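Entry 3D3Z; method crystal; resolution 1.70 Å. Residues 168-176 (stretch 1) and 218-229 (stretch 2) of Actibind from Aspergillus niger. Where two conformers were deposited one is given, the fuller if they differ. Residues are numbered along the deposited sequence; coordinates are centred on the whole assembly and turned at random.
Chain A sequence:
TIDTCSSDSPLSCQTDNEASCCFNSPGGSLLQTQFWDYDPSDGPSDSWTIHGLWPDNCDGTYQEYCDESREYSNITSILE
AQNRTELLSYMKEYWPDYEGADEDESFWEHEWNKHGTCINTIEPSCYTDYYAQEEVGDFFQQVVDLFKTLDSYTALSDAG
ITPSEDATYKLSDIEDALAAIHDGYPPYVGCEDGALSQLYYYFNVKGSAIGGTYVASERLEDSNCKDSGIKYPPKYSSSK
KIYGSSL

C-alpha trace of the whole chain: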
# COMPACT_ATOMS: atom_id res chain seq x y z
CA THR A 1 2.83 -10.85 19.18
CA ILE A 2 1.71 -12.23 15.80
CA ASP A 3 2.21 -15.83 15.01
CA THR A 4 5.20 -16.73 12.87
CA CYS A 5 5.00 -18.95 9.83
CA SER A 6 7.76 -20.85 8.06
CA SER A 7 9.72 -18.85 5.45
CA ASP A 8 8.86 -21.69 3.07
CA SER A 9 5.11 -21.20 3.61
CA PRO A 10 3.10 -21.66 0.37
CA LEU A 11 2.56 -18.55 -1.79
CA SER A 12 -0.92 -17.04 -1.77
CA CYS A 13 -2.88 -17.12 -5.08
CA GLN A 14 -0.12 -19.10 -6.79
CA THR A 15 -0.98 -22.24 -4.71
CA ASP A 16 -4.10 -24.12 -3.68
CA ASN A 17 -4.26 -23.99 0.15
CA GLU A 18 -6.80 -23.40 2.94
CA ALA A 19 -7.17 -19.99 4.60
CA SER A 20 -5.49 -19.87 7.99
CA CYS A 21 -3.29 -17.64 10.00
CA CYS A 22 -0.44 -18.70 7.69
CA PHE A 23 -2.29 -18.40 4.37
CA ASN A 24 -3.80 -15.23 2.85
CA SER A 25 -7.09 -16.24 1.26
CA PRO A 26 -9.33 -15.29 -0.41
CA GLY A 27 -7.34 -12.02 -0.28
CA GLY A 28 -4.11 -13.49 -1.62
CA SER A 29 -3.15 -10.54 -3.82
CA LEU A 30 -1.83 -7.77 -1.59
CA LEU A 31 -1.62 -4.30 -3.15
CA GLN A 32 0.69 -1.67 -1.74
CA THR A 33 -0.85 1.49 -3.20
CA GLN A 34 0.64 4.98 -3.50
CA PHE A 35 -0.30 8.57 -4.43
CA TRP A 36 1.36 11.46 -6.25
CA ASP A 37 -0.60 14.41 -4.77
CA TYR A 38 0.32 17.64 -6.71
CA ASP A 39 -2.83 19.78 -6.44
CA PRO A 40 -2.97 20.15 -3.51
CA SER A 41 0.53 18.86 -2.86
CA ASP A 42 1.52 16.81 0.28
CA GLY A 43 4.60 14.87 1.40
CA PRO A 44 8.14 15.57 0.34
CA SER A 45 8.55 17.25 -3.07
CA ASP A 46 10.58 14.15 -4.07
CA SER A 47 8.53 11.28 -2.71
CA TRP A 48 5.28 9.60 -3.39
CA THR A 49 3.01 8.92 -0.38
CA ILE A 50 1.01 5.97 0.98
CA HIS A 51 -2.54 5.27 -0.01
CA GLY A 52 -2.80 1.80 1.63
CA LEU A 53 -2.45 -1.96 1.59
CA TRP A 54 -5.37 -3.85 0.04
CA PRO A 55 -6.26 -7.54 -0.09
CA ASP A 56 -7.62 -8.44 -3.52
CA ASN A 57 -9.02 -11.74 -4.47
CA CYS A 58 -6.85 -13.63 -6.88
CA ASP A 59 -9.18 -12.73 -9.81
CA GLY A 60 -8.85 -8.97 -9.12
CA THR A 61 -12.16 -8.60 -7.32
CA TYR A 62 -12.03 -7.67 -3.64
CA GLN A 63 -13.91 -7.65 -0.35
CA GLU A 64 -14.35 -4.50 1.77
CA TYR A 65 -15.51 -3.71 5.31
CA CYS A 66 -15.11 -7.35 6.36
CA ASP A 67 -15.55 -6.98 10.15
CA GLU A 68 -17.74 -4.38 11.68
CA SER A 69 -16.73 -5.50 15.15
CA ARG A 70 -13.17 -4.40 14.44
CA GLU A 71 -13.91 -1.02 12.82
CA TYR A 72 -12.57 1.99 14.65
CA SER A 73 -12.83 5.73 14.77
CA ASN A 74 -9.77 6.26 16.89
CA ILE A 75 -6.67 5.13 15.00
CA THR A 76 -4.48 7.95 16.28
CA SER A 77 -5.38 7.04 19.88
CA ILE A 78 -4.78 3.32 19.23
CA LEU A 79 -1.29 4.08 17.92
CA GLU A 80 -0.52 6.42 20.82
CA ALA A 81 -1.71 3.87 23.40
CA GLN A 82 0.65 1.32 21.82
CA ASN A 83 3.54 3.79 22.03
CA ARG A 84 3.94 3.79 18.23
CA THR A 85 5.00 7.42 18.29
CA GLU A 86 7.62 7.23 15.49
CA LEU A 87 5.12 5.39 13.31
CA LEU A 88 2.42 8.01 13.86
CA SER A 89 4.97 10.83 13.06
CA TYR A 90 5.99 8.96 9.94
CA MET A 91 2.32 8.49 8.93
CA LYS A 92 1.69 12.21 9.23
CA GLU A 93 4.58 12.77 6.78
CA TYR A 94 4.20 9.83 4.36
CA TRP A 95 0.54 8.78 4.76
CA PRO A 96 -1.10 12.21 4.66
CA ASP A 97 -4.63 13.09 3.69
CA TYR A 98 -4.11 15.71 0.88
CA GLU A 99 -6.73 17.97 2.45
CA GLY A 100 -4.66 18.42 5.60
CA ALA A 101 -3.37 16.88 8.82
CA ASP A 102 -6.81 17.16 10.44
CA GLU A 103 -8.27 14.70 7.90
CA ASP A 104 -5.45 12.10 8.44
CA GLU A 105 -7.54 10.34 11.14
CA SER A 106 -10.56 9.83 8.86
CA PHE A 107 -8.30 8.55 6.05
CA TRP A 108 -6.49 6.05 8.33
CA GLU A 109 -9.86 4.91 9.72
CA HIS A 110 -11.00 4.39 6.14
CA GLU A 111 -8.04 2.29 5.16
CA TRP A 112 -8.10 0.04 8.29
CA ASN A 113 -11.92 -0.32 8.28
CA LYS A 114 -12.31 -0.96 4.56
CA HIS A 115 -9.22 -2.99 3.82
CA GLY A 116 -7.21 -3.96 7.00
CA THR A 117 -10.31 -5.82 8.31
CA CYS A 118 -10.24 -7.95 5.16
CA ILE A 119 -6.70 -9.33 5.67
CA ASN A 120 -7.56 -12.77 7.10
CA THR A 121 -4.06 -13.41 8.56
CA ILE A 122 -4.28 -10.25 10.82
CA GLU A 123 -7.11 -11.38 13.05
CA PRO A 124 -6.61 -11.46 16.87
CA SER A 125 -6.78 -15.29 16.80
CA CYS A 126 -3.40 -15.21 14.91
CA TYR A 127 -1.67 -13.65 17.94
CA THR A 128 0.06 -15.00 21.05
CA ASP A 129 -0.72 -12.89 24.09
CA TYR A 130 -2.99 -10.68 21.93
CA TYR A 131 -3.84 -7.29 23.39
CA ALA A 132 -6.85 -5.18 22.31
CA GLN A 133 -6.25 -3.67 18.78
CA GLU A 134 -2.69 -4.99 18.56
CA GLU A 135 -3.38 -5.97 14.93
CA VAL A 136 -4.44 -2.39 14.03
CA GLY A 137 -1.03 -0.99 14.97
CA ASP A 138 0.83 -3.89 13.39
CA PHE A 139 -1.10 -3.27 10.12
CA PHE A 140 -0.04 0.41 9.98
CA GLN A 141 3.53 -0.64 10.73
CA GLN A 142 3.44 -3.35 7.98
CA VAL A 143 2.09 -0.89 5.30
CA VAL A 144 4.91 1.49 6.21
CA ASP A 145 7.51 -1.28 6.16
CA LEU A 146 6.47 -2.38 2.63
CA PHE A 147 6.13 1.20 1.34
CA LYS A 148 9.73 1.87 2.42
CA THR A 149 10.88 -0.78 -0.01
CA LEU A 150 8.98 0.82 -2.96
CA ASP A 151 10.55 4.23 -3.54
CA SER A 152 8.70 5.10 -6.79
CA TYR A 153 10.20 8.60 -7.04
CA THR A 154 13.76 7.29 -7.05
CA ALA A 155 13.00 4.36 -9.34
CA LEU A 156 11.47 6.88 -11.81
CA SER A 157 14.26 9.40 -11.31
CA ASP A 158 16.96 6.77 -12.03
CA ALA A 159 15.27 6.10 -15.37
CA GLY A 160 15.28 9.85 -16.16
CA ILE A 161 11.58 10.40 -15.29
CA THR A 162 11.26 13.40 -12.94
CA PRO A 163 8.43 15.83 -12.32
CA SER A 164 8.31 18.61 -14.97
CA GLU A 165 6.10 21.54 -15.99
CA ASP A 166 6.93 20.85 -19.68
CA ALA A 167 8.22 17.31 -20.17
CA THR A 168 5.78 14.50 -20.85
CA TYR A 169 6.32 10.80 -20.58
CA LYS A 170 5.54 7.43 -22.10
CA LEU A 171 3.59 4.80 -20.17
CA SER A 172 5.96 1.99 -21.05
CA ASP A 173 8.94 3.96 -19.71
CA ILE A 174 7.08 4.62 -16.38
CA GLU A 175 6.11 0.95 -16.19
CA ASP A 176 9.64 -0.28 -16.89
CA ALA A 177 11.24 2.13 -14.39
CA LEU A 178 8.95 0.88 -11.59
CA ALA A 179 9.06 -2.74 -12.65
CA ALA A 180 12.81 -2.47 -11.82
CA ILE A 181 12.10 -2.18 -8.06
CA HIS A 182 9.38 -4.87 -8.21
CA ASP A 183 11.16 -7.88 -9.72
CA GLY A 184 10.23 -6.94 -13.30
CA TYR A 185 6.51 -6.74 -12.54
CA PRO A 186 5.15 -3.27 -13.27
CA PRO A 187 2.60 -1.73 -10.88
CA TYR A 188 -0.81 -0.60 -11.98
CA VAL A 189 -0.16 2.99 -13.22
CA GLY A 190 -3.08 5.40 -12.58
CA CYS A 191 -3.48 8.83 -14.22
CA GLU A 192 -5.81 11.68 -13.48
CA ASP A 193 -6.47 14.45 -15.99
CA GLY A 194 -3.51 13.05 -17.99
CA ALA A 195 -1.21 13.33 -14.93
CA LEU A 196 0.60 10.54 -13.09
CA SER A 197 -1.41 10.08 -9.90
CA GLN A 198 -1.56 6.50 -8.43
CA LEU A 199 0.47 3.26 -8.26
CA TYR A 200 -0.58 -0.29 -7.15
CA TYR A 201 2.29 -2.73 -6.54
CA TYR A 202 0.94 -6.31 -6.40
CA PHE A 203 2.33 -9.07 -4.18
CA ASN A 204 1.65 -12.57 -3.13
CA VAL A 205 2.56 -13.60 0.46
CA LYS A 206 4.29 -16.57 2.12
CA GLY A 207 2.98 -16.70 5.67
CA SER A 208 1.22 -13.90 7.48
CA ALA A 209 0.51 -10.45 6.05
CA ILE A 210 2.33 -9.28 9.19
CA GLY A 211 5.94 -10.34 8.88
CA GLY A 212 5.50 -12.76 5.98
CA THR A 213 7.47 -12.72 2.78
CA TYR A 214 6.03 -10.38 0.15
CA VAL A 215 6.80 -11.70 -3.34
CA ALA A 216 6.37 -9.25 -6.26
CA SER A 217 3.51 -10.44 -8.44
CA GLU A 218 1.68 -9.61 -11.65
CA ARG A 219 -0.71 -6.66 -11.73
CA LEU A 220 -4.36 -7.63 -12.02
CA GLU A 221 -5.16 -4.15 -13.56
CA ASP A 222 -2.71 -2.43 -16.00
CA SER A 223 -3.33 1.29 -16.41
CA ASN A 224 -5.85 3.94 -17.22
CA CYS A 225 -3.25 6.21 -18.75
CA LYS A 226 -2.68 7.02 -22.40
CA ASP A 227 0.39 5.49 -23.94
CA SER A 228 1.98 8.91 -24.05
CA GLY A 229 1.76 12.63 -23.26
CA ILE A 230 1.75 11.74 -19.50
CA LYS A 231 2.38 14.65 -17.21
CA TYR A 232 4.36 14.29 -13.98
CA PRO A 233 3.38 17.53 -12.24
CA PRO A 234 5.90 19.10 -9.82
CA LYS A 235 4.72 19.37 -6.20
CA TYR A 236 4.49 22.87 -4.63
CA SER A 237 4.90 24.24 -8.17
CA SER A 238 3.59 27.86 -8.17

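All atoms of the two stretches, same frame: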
# COMPACT_ATOMS: atom_id res chain seq x y z
N THR A 168 6.82 15.51 -20.96
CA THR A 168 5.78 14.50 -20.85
C THR A 168 6.43 13.16 -21.06
O THR A 168 7.56 13.07 -21.54
CB THR A 168 4.60 14.66 -21.84
OG1 THR A 168 5.06 14.47 -23.19
CG2 THR A 168 3.91 16.02 -21.68
N TYR A 169 5.71 12.11 -20.71
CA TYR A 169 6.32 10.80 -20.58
C TYR A 169 5.48 9.71 -21.19
O TYR A 169 4.26 9.87 -21.37
CB TYR A 169 6.65 10.48 -19.09
CG TYR A 169 7.64 11.41 -18.45
CD1 TYR A 169 9.00 11.29 -18.70
CD2 TYR A 169 7.22 12.43 -17.57
CE1 TYR A 169 9.90 12.16 -18.12
CE2 TYR A 169 8.13 13.30 -16.99
CZ TYR A 169 9.46 13.15 -17.27
OH TYR A 169 10.39 13.99 -16.68
N LYS A 170 6.16 8.62 -21.51
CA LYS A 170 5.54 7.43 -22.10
C LYS A 170 5.20 6.39 -21.03
O LYS A 170 5.99 6.11 -20.16
CB LYS A 170 6.47 6.83 -23.19
CG LYS A 170 6.47 7.68 -24.50
CD LYS A 170 7.85 7.72 -25.21
CE LYS A 170 8.21 9.10 -25.86
NZ LYS A 170 9.66 9.12 -26.41
N LEU A 171 4.03 5.78 -21.14
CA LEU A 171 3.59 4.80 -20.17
C LEU A 171 4.57 3.67 -19.98
O LEU A 171 4.81 3.23 -18.84
CB LEU A 171 2.23 4.24 -20.54
CG LEU A 171 1.57 3.28 -19.57
CD1 LEU A 171 1.48 3.86 -18.11
CD2 LEU A 171 0.20 2.90 -20.09
N SER A 172 5.10 3.16 -21.09
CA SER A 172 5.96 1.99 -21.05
C SER A 172 7.24 2.31 -20.32
O SER A 172 7.80 1.43 -19.69
CB SER A 172 6.24 1.47 -22.49
OG SER A 172 7.33 2.19 -23.05
N ASP A 173 7.74 3.55 -20.42
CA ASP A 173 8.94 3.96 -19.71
C ASP A 173 8.70 4.00 -18.18
O ASP A 173 9.58 3.57 -17.40
CB ASP A 173 9.42 5.33 -20.20
CG ASP A 173 10.16 5.26 -21.59
OD1 ASP A 173 10.45 4.15 -22.04
OD2 ASP A 173 10.44 6.32 -22.18
N ILE A 174 7.54 4.54 -17.80
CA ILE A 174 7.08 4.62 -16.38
C ILE A 174 6.98 3.20 -15.82
O ILE A 174 7.55 2.90 -14.77
CB ILE A 174 5.69 5.35 -16.27
CG1 ILE A 174 5.83 6.84 -16.62
CG2 ILE A 174 5.05 5.16 -14.84
CD1 ILE A 174 4.53 7.50 -16.97
N GLU A 175 6.26 2.35 -16.53
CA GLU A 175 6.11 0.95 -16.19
C GLU A 175 7.41 0.16 -16.04
O GLU A 175 7.54 -0.67 -15.12
CB GLU A 175 5.24 0.26 -17.23
CG GLU A 175 3.78 0.64 -17.13
CD GLU A 175 2.94 0.03 -18.20
OE1 GLU A 175 3.49 -0.27 -19.28
OE2 GLU A 175 1.72 -0.14 -17.97
N ASP A 176 8.36 0.41 -16.95
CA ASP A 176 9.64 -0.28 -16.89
C ASP A 176 10.46 0.19 -15.69
O ASP A 176 11.07 -0.64 -15.00
CB ASP A 176 10.46 -0.07 -18.18
CG ASP A 176 9.84 -0.72 -19.42
OD1 ASP A 176 8.93 -1.57 -19.33
OD2 ASP A 176 10.32 -0.36 -20.53
N GLU A 218 2.24 -10.29 -10.48
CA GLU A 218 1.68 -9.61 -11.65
C GLU A 218 0.44 -8.76 -11.33
O GLU A 218 -0.49 -9.19 -10.62
CB GLU A 218 1.35 -10.64 -12.75
CG GLU A 218 1.34 -10.02 -14.12
CD GLU A 218 1.32 -11.05 -15.21
OE1 GLU A 218 2.39 -11.70 -15.40
OE2 GLU A 218 0.26 -11.20 -15.86
N ARG A 219 0.43 -7.55 -11.89
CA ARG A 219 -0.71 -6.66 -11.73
C ARG A 219 -1.98 -7.26 -12.31
O ARG A 219 -1.97 -7.87 -13.39
CB ARG A 219 -0.41 -5.28 -12.33
CG ARG A 219 -0.30 -5.25 -13.87
CD ARG A 219 0.33 -3.99 -14.32
NE ARG A 219 0.46 -3.97 -15.78
CZ ARG A 219 1.00 -2.97 -16.45
NH1 ARG A 219 1.41 -1.88 -15.81
NH2 ARG A 219 1.10 -3.04 -17.79
N LEU A 220 -3.08 -7.14 -11.59
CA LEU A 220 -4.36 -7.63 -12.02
C LEU A 220 -5.19 -6.49 -12.71
O LEU A 220 -6.33 -6.70 -13.10
CB LEU A 220 -5.12 -8.23 -10.82
CG LEU A 220 -4.37 -9.22 -9.88
CD1 LEU A 220 -5.17 -9.56 -8.62
CD2 LEU A 220 -3.96 -10.49 -10.61
N GLU A 221 -4.60 -5.29 -12.81
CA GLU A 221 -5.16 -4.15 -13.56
C GLU A 221 -3.92 -3.45 -14.11
O GLU A 221 -2.91 -3.38 -13.41
CB GLU A 221 -5.99 -3.26 -12.61
CG GLU A 221 -7.15 -2.53 -13.28
CD GLU A 221 -7.72 -1.31 -12.51
OE1 GLU A 221 -7.72 -1.28 -11.25
OE2 GLU A 221 -8.19 -0.36 -13.20
N ASP A 222 -3.94 -2.97 -15.37
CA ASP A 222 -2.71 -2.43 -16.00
C ASP A 222 -2.52 -0.90 -15.85
O ASP A 222 -1.51 -0.41 -15.29
CB ASP A 222 -2.64 -2.77 -17.50
CG ASP A 222 -2.55 -4.27 -17.77
OD1 ASP A 222 -2.15 -5.06 -16.87
OD2 ASP A 222 -2.86 -4.65 -18.93
N SER A 223 -3.46 -0.15 -16.40
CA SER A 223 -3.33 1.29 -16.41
C SER A 223 -4.54 1.93 -17.04
O SER A 223 -5.22 1.35 -17.91
CB SER A 223 -2.09 1.75 -17.16
OG SER A 223 -1.99 3.15 -17.10
N ASN A 224 -4.83 3.14 -16.59
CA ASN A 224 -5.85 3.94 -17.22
C ASN A 224 -5.25 5.15 -17.90
O ASN A 224 -5.96 6.11 -18.20
CB ASN A 224 -6.91 4.34 -16.19
CG ASN A 224 -6.38 5.35 -15.18
OD1 ASN A 224 -5.20 5.65 -15.13
ND2 ASN A 224 -7.27 5.88 -14.39
N CYS A 225 -3.93 5.14 -18.09
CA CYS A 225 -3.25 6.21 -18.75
C CYS A 225 -3.22 5.97 -20.26
O CYS A 225 -3.38 4.83 -20.73
CB CYS A 225 -1.80 6.32 -18.29
SG CYS A 225 -1.60 6.59 -16.48
N LYS A 226 -3.02 7.06 -20.98
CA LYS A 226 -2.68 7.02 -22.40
C LYS A 226 -1.24 6.57 -22.54
O LYS A 226 -0.41 6.71 -21.60
CB LYS A 226 -2.85 8.40 -23.04
CG LYS A 226 -4.26 8.99 -22.96
CD LYS A 226 -5.32 8.10 -23.63
CE LYS A 226 -6.74 8.67 -23.41
NZ LYS A 226 -7.70 8.45 -24.57
N ASP A 227 -0.92 6.07 -23.73
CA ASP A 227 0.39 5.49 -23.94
C ASP A 227 1.46 6.53 -23.91
O ASP A 227 2.64 6.20 -23.73
CB ASP A 227 0.41 4.69 -25.25
CG ASP A 227 -0.56 3.57 -25.23
OD1 ASP A 227 -0.54 2.78 -24.25
OD2 ASP A 227 -1.37 3.46 -26.17
N SER A 228 1.06 7.79 -24.07
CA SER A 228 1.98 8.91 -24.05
C SER A 228 1.32 10.26 -23.71
O SER A 228 0.10 10.38 -23.57
CB SER A 228 2.73 9.01 -25.41
OG SER A 228 1.82 9.37 -26.44
N GLY A 229 2.16 11.28 -23.60
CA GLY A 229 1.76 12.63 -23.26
C GLY A 229 1.58 12.78 -21.76
O GLY A 229 1.05 13.80 -21.32
O HOH W 1 5.31 12.00 -24.18
O HOH W 2 4.09 3.69 -23.95

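The start of a helix packs against an irregular strand-free segment in a small, mixed contact, held at one end by a salt bridge between Glu 175 and Arg 219, in the middle by Leu 171, whose amide and side chain both engage stretch 2 beside one bridging water, and at the other end by backbone approaches and a second water; together the two sides bury 440 Å². Stretch 2 has no regular helix or strand, and one of its carbonyls, that of Asp 227, accepts a hydrogen bond directly from stretch 1.

The polar centre is the carbonyl of Asp 227. Leu 171 N donates to Asp 227 O at 3.0 Å with an N-H...O angle of 166°, a nearly straight hydrogen bond. Leu 171 opens the helix, whose first amides have no preceding turn to supply acceptors, and the loop carbonyl fills that role for this one. The same oxygen lies 3.5 Å from Lys 170 CA in a CA-H...O contact, and it accepts from water 2, 2.9 Å from Asp 227 O. That water in turn accepts from Ser 172 N at 3.1 Å, so two successive helix amides are served by one carbonyl, the first directly and the second through water. Lys 170, at the N-cap position, supplies its own carbonyl to the first turn: Ile 174 N donates to Lys 170 O at 3.2 Å. Its side chain starts sideways and its end leads away from stretch 2, leaving Lys 170 CG 4.1 Å from Ser 228 CB.

Leu 171 is buried and has the largest area covered by the other stretch, 93 Å². Its CA-to-CB bond points toward stretch 2, and with chi1 t and chi2 p, Leu 171 CD1 lies 4.1 Å from Cys 225 CB and 3.7 Å from Ser 223 OG. Leu 171 CB also lies 3.8 Å from Lys 226 O. Ser 223 OG accepts from Cys 225 N at 3.0 Å and 166°, a bond that ties together the two residues against which the leucine methyl rests.

One helical turn on, the CA-to-CB bond of Glu 175 also points toward stretch 2. Its OE2 accepts from both terminal nitrogens of the guanidinium, with Arg 219 NH1 at 2.8 Å and Arg 219 NH2 at 3.0 Å from Glu 175 OE2. A single oxygen thus forks between two donors, at N-H...O angles of 143° and 135°, and approaches the guanidinium at its edge, near its plane. Within stretch 2, Arg 219 NE forms a salt bridge with Asp 222 OD1 at 3.0 Å, though the hydrogen bond is weak (123°). The arginine therefore has an acidic partner in each stretch.

At the far end, Thr 168 CB comes within 3.6 Å of Gly 229 C, and Tyr 169 O lies 3.6 Å from Ser 228 CA, while the CA-to-CB bond of Tyr 169 points away from stretch 2. Water 1 bridges this end, 2.7 Å from Thr 168 OG1 and accepting from Gly 229 N at 3.3 Å. Gly 229 has a positive phi of 81°, a conformation that favours glycine.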